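Local coordinates for designed helical repeat protein (Synthetic construct, PDB 5CWM), which has no known biological function, being a computationally designed protein whose antiparallel alpha-helices pack side by side into a helical repeat structure, at residues 94-108 and 123-137. Residues are numbered along the deposited sequence; the frame is centred on the assembly and turned at random. Where two conformers were deposited one is given.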
# COMPACT_ATOMS: atom_id res chain seq x y z
N LEU A 94 -3.99 -8.57 8.32
CA LEU A 94 -4.03 -7.22 8.88
C LEU A 94 -2.64 -6.72 9.25
O LEU A 94 -2.25 -5.61 8.89
CB LEU A 94 -4.95 -7.19 10.11
CG LEU A 94 -5.11 -5.85 10.83
CD1 LEU A 94 -5.64 -4.79 9.88
CD2 LEU A 94 -6.02 -6.00 12.03
N ARG A 95 -1.88 -7.56 9.96
CA ARG A 95 -0.53 -7.21 10.38
C ARG A 95 0.39 -6.94 9.19
O ARG A 95 1.11 -5.94 9.18
CB ARG A 95 0.06 -8.33 11.25
CG ARG A 95 -0.67 -8.56 12.56
CD ARG A 95 -0.69 -7.30 13.42
NE ARG A 95 -1.35 -7.52 14.70
CZ ARG A 95 -2.66 -7.39 14.89
NH1 ARG A 95 -3.45 -7.03 13.89
NH2 ARG A 95 -3.18 -7.62 16.09
N VAL A 96 0.36 -7.83 8.21
CA VAL A 96 1.19 -7.69 7.02
C VAL A 96 0.83 -6.43 6.24
O VAL A 96 1.70 -5.76 5.69
CB VAL A 96 1.09 -8.93 6.11
CG1 VAL A 96 1.86 -8.72 4.81
CG2 VAL A 96 1.62 -10.15 6.83
N ALA A 97 -0.46 -6.10 6.20
CA ALA A 97 -0.90 -4.86 5.55
C ALA A 97 -0.37 -3.63 6.29
O ALA A 97 0.23 -2.73 5.67
CB ALA A 97 -2.42 -4.82 5.48
N GLU A 98 -0.58 -3.60 7.60
CA GLU A 98 -0.11 -2.51 8.45
C GLU A 98 1.40 -2.31 8.30
O GLU A 98 1.88 -1.17 8.30
CB GLU A 98 -0.46 -2.77 9.91
CG GLU A 98 -1.95 -2.72 10.22
CD GLU A 98 -2.24 -2.99 11.69
OE1 GLU A 98 -3.43 -3.03 12.06
OE2 GLU A 98 -1.28 -3.16 12.47
N GLU A 99 2.13 -3.41 8.18
CA GLU A 99 3.57 -3.34 7.96
C GLU A 99 3.87 -2.76 6.58
O GLU A 99 4.72 -1.89 6.43
CB GLU A 99 4.20 -4.73 8.09
CG GLU A 99 5.71 -4.76 7.88
CD GLU A 99 6.48 -4.14 9.04
OE1 GLU A 99 5.90 -4.01 10.14
OE2 GLU A 99 7.66 -3.79 8.84
N ALA A 100 3.14 -3.25 5.58
CA ALA A 100 3.31 -2.80 4.20
C ALA A 100 3.14 -1.29 4.08
O ALA A 100 3.82 -0.64 3.29
CB ALA A 100 2.32 -3.51 3.29
N ALA A 101 2.23 -0.73 4.88
CA ALA A 101 2.05 0.72 4.93
C ALA A 101 3.35 1.45 5.27
O ALA A 101 3.89 2.21 4.46
CB ALA A 101 0.96 1.07 5.92
N ARG A 102 3.84 1.23 6.49
CA ARG A 102 5.02 1.93 6.98
C ARG A 102 6.26 1.61 6.15
O ARG A 102 7.14 2.46 6.00
CB ARG A 102 5.26 1.59 8.46
CG ARG A 102 5.47 0.11 8.75
CD ARG A 102 5.61 -0.14 10.25
NE ARG A 102 4.34 0.02 10.95
CZ ARG A 102 3.58 -0.99 11.37
NH1 ARG A 102 3.97 -2.24 11.17
NH2 ARG A 102 2.44 -0.75 12.00
N LEU A 103 6.32 0.40 5.60
CA LEU A 103 7.42 0.04 4.70
C LEU A 103 7.35 0.88 3.43
O LEU A 103 8.38 1.34 2.92
CB LEU A 103 7.38 -1.45 4.35
CG LEU A 103 7.67 -2.44 5.49
CD1 LEU A 103 7.88 -3.84 4.94
CD2 LEU A 103 8.85 -1.99 6.33
N ALA A 104 6.14 1.07 2.91
CA ALA A 104 5.93 1.92 1.75
C ALA A 104 6.34 3.35 2.06
O ALA A 104 6.88 4.06 1.21
CB ALA A 104 4.49 1.86 1.29
N LYS A 105 6.07 3.78 3.29
CA LYS A 105 6.51 5.11 3.73
C LYS A 105 8.04 5.19 3.74
O LYS A 105 8.62 6.22 3.36
CB LYS A 105 5.96 5.43 5.13
CG LYS A 105 6.33 6.82 5.62
CD LYS A 105 5.79 7.10 7.01
CE LYS A 105 6.19 8.48 7.49
NZ LYS A 105 5.69 8.76 8.86
N ARG A 106 8.69 4.11 4.17
CA ARG A 106 10.15 4.04 4.16
C ARG A 106 10.68 4.12 2.73
O ARG A 106 11.73 4.73 2.48
CB ARG A 106 10.63 2.77 4.85
CG ARG A 106 10.34 2.74 6.34
CD ARG A 106 10.53 1.36 6.95
NE ARG A 106 11.93 0.95 6.97
CZ ARG A 106 12.37 -0.17 7.56
NH1 ARG A 106 11.52 -0.97 8.17
NH2 ARG A 106 13.66 -0.47 7.53
N VAL A 107 9.96 3.51 1.80
CA VAL A 107 10.30 3.62 0.38
C VAL A 107 10.16 5.07 -0.08
O VAL A 107 11.00 5.57 -0.83
CB VAL A 107 9.41 2.71 -0.49
CG1 VAL A 107 9.43 3.15 -1.95
CG2 VAL A 107 9.86 1.27 -0.37
N LEU A 108 9.11 5.73 0.39
CA LEU A 108 8.89 7.14 0.07
C LEU A 108 10.07 8.00 0.52
O LEU A 108 10.64 8.76 -0.27
CB LEU A 108 7.60 7.64 0.71
CG LEU A 108 7.23 9.12 0.57
CD1 LEU A 108 5.73 9.26 0.46
CD2 LEU A 108 7.74 9.95 1.74
N ALA A 123 5.03 4.94 -4.46
CA ALA A 123 5.01 4.55 -3.06
C ALA A 123 3.73 5.03 -2.40
O ALA A 123 3.10 4.28 -1.65
CB ALA A 123 6.23 5.10 -2.33
N VAL A 124 3.34 6.27 -2.68
CA VAL A 124 2.09 6.81 -2.14
C VAL A 124 0.89 6.05 -2.70
O VAL A 124 -0.04 5.71 -1.96
CB VAL A 124 1.93 8.30 -2.46
CG1 VAL A 124 0.65 8.84 -1.84
CG2 VAL A 124 3.11 9.07 -1.93
N GLU A 125 0.92 5.77 -4.00
CA GLU A 125 -0.12 4.95 -4.62
C GLU A 125 -0.22 3.60 -3.92
O GLU A 125 -1.31 3.06 -3.72
CB GLU A 125 0.16 4.74 -6.11
CG GLU A 125 0.10 6.00 -6.96
CD GLU A 125 0.28 5.72 -8.44
OE1 GLU A 125 0.23 4.53 -8.83
OE2 GLU A 125 0.46 6.68 -9.21
N LEU A 126 0.94 3.07 -3.54
CA LEU A 126 1.01 1.80 -2.85
C LEU A 126 0.40 1.91 -1.46
O LEU A 126 -0.27 0.98 -1.00
CB LEU A 126 2.46 1.33 -2.76
CG LEU A 126 2.67 -0.14 -2.37
CD1 LEU A 126 1.88 -1.05 -3.30
CD2 LEU A 126 4.15 -0.47 -2.42
N VAL A 127 0.61 3.05 -0.80
CA VAL A 127 0.01 3.29 0.50
C VAL A 127 -1.51 3.36 0.37
O VAL A 127 -2.24 2.90 1.25
CB VAL A 127 0.53 4.60 1.14
CG1 VAL A 127 -0.09 4.81 2.51
CG2 VAL A 127 2.04 4.57 1.27
N VAL A 128 -1.98 3.92 -0.74
CA VAL A 128 -3.40 3.96 -1.03
C VAL A 128 -3.95 2.55 -1.22
O VAL A 128 -5.02 2.21 -0.69
CB VAL A 128 -3.70 4.81 -2.28
CG1 VAL A 128 -5.17 4.70 -2.66
CG2 VAL A 128 -3.32 6.25 -2.03
N ARG A 129 -3.22 1.73 -1.97
CA ARG A 129 -3.60 0.33 -2.15
C ARG A 129 -3.68 -0.39 -0.80
O ARG A 129 -4.57 -1.21 -0.57
CB ARG A 129 -2.62 -0.39 -3.06
CG ARG A 129 -2.78 -0.07 -4.54
CD ARG A 129 -2.52 -1.31 -5.39
NE ARG A 129 -1.19 -1.87 -5.16
CZ ARG A 129 -0.87 -3.14 -5.39
NH1 ARG A 129 -1.78 -3.98 -5.84
NH2 ARG A 129 0.36 -3.56 -5.15
N VAL A 130 -2.74 -0.07 0.09
CA VAL A 130 -2.73 -0.62 1.43
C VAL A 130 -3.96 -0.18 2.20
O VAL A 130 -4.55 -0.95 2.95
CB VAL A 130 -1.45 -0.21 2.20
CG1 VAL A 130 -1.56 -0.60 3.67
CG2 VAL A 130 -0.23 -0.86 1.58
N ALA A 131 -4.37 1.08 2.00
CA ALA A 131 -5.55 1.61 2.66
C ALA A 131 -6.81 0.88 2.20
O ALA A 131 -7.66 0.51 3.01
CB ALA A 131 -5.68 3.11 2.40
N GLU A 132 -6.91 0.67 0.89
CA GLU A 132 -8.04 -0.05 0.31
C GLU A 132 -8.08 -1.49 0.83
O GLU A 132 -9.14 -2.03 1.14
CB GLU A 132 -7.97 -0.04 -1.21
CG GLU A 132 -7.95 1.36 -1.82
CD GLU A 132 -7.70 1.35 -3.31
OE1 GLU A 132 -7.42 0.26 -3.86
OE2 GLU A 132 -7.79 2.42 -3.94
N LEU A 133 -6.90 -2.10 0.91
CA LEU A 133 -6.77 -3.46 1.43
C LEU A 133 -7.25 -3.54 2.87
O LEU A 133 -8.00 -4.44 3.24
CB LEU A 133 -5.32 -3.93 1.32
CG LEU A 133 -5.06 -5.39 1.67
CD1 LEU A 133 -5.94 -6.31 0.84
CD2 LEU A 133 -3.60 -5.72 1.46
N LEU A 134 -6.82 -2.57 3.68
CA LEU A 134 -7.25 -2.47 5.07
C LEU A 134 -8.75 -2.27 5.15
O LEU A 134 -9.40 -2.71 6.10
CB LEU A 134 -6.53 -1.32 5.78
CG LEU A 134 -5.04 -1.51 6.08
CD1 LEU A 134 -4.43 -0.22 6.61
CD2 LEU A 134 -4.84 -2.64 7.07
N LEU A 135 -9.31 -1.60 4.15
CA LEU A 135 -10.75 -1.39 4.08
C LEU A 135 -11.45 -2.72 3.82
O LEU A 135 -12.50 -3.00 4.40
CB LEU A 135 -11.10 -0.37 3.00
CG LEU A 135 -12.53 0.17 3.02
CD1 LEU A 135 -12.78 0.95 4.30
CD2 LEU A 135 -12.79 1.04 1.80
N ARG A 136 -10.87 -3.54 2.94
CA ARG A 136 -11.41 -4.86 2.64
C ARG A 136 -11.36 -5.76 3.87
O ARG A 136 -12.33 -6.46 4.17
CB ARG A 136 -10.65 -5.50 1.48
CG ARG A 136 -10.66 -4.70 0.19
CD ARG A 136 -9.96 -5.46 -0.94
NE ARG A 136 -9.87 -4.66 -2.16
CZ ARG A 136 -8.78 -4.00 -2.54
NH1 ARG A 136 -7.68 -4.05 -1.80
NH2 ARG A 136 -8.79 -3.30 -3.67
N ILE A 137 -10.23 -5.73 4.56
CA ILE A 137 -10.05 -6.52 5.78
C ILE A 137 -11.04 -6.06 6.84
O ILE A 137 -11.57 -6.87 7.60
CB ILE A 137 -8.61 -6.40 6.32
CG1 ILE A 137 -7.60 -6.85 5.27
CG2 ILE A 137 -8.45 -7.23 7.59
CD1 ILE A 137 -6.16 -6.68 5.69
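A97, A101 and A104 of helix 87-114 meet V130, L134, V127 and A123 of helix 117-141 through apolar side chains, with methyls also resting on backbone carbonyls. Segments 94-108 and 123-137 run antiparallel at 172°, their axes 8.8 Å apart at closest. Alanine suits this seam because a lone methyl lets backbones draw close: A104 CA and A123 CA are 5.6 Å apart.

Branched side chains of 123-137 fill in against these methyls. V130 straddles one turn: CG1, anti to its own backbone N (chi1 170°), lies 3.8 Å from A101 CB and also by the A97 carbonyl, while CG2 faces A100. V127 CG2 packs on A104 CB at 3.7 Å. A123 CB meets V107 CG1 at 3.8 Å, small against branched in the reverse sense.

Toward each end longer side chains take over. L134 carries CD2 to 3.6 Å from both A97 CB and L94 CD1, the leucines crossing nearly at right angles; I137 CD1 lies 3.9 Å from L94 CA. L108 CD1 touches V124 CG2 at 3.6 Å. E98 brushes L134 with CG but pairs its carboxylate with R149.

V107 and L126 also reach helix 60-84, and L108, V124 and V127 helix 144-170. Cohesion thus rests on shape fit and apolar burial.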